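Long-range contact in hemolysin II regulatory protein (Bacillus cereus, PDB 2JJ7), which probably binds DNA as a transcriptional regulator of the TetR family and is named for the hemolysin II gene it is thought to control: residues E10-A15 and A37-A42. Numbering follows the deposited sequence. Where two conformers were deposited one is given.
Sequences ENILKA and AKVNVA
The methyl of Ala-37 presses into the flank of helix 5-23, where the backbone O of Asn-11, Ile-12 and the methyl of Ala-15 receive it, and so joins the first helix of a TetR-type DNA-binding domain to the turn of its predicted helix-turn-helix. Methyl meets methyl where Ala-37 CB lies 3.6 Å from Ala-15 CB. Ala-15 CB also reaches the backbone, 3.6 Å from Ala-37 N. Ala-37 CB also lies over main-chain atoms, Asn-11 O at 3.8 Å and Ile-12 CA, and against the Ile-12 side chain; that oxygen already accepts the helical bond from Ala-15 N at 3.0 Å. Ile-12 CA and Ala-37 CA are 5.1 Å apart, the nearest such pair.

Ile-12 carries the contact on to Val-39. Its CG1 stands beside the backbone N, anti to the carbonyl carbon (chi1 -64°), and passes Ala-37 CB at 4.0 Å. The same CG1 meets Val-39 CG2 at 3.9 Å. The two branched side chains cross at about a right angle, and CG2 is the valine branch that comes closest. Side chain meets side chain through apolar atoms; the polar atoms touched, Asn-11 O and Ala-37 N, belong to the backbone.

Further out, Lys-38 leaves the helical path with positive phi (58°) in a Schellman motif that closes helix 30-37. The chain thereby turns so that Ala-37 and Val-39, on either side of Lys-38, both point toward helix 5-23. Ile-33 backs Ile-12 and Ala-15, while Phe-48 covers Ile-12 and Ala-44 covers Val-39, tying in helix 41-48, the recognition helix by its place in the family motif. Beyond Val-39, Asn-40 is its N-cap residue without a side-chain capping bond. On the Ile-12 side, the chain ends in CD1, 4.1 Å from Val-39 CG2.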
# COMPACT_ATOMS: atom_id res chain seq x y z
N GLU B 10 17.30 11.56 25.70
CA GLU B 10 17.51 10.55 24.68
C GLU B 10 16.79 9.24 25.00
O GLU B 10 16.10 8.69 24.15
CB GLU B 10 19.00 10.29 24.47
CG GLU B 10 19.24 9.08 23.59
CD GLU B 10 20.43 9.26 22.69
OE1 GLU B 10 21.56 9.37 23.22
OE2 GLU B 10 20.22 9.29 21.46
N ASN B 11 16.95 8.76 26.23
CA ASN B 11 16.18 7.62 26.71
C ASN B 11 14.67 7.80 26.51
O ASN B 11 13.99 6.86 26.07
CB ASN B 11 16.50 7.32 28.18
CG ASN B 11 17.87 6.70 28.36
OD1 ASN B 11 18.53 6.34 27.38
ND2 ASN B 11 18.31 6.57 29.60
N ILE B 12 14.15 9.00 26.80
CA ILE B 12 12.72 9.28 26.64
C ILE B 12 12.29 9.26 25.18
O ILE B 12 11.20 8.80 24.85
CB ILE B 12 12.31 10.61 27.31
CG1 ILE B 12 12.51 10.56 28.84
CG2 ILE B 12 10.83 10.96 26.97
CD1 ILE B 12 12.57 11.95 29.50
N LEU B 13 13.15 9.77 24.30
CA LEU B 13 12.87 9.78 22.87
C LEU B 13 12.92 8.39 22.24
O LEU B 13 12.08 8.07 21.41
CB LEU B 13 13.80 10.76 22.14
CG LEU B 13 13.46 12.24 22.38
CD1 LEU B 13 14.48 13.16 21.72
CD2 LEU B 13 12.05 12.57 21.91
N LYS B 14 13.91 7.58 22.64
CA LYS B 14 13.97 6.17 22.25
C LYS B 14 12.67 5.47 22.64
O LYS B 14 12.08 4.74 21.85
CB LYS B 14 15.16 5.45 22.90
CG LYS B 14 16.50 5.70 22.23
CD LYS B 14 17.65 5.04 22.97
CE LYS B 14 18.99 5.51 22.38
NZ LYS B 14 20.14 4.60 22.67
N ALA B 15 12.22 5.73 23.88
CA ALA B 15 10.98 5.15 24.41
C ALA B 15 9.76 5.57 23.61
O ALA B 15 8.91 4.75 23.28
CB ALA B 15 10.80 5.52 25.88
N ALA B 37 10.75 4.37 29.29
CA ALA B 37 12.04 5.08 29.45
C ALA B 37 12.68 4.89 30.83
O ALA B 37 13.82 5.31 31.06
CB ALA B 37 11.85 6.58 29.16
N LYS B 38 11.93 4.27 31.73
CA LYS B 38 12.33 4.08 33.13
C LYS B 38 12.62 5.42 33.80
O LYS B 38 13.61 5.56 34.54
CB LYS B 38 13.51 3.10 33.24
CG LYS B 38 13.17 1.68 32.78
CD LYS B 38 14.01 0.61 33.50
CE LYS B 38 15.18 0.12 32.65
NZ LYS B 38 14.74 -0.69 31.48
N VAL B 39 11.77 6.41 33.53
CA VAL B 39 11.86 7.72 34.18
C VAL B 39 10.53 8.10 34.78
O VAL B 39 9.47 7.63 34.36
CB VAL B 39 12.30 8.88 33.25
CG1 VAL B 39 13.58 8.53 32.48
CG2 VAL B 39 11.18 9.27 32.30
N ASN B 40 10.62 8.95 35.80
CA ASN B 40 9.43 9.46 36.45
C ASN B 40 8.62 10.29 35.47
O ASN B 40 9.17 11.08 34.70
CB ASN B 40 9.82 10.25 37.70
CG ASN B 40 10.34 9.35 38.81
OD1 ASN B 40 11.43 9.56 39.35
ND2 ASN B 40 9.57 8.32 39.13
N VAL B 41 7.30 10.08 35.45
CA VAL B 41 6.43 10.85 34.53
C VAL B 41 6.71 12.36 34.68
O VAL B 41 6.84 13.06 33.67
CB VAL B 41 4.90 10.51 34.68
CG1 VAL B 41 4.03 11.50 33.92
CG2 VAL B 41 4.59 9.09 34.16
N ALA B 42 6.84 12.85 35.92
CA ALA B 42 7.18 14.26 36.19
C ALA B 42 8.38 14.76 35.38
O ALA B 42 8.33 15.83 34.79
CB ALA B 42 7.43 14.48 37.68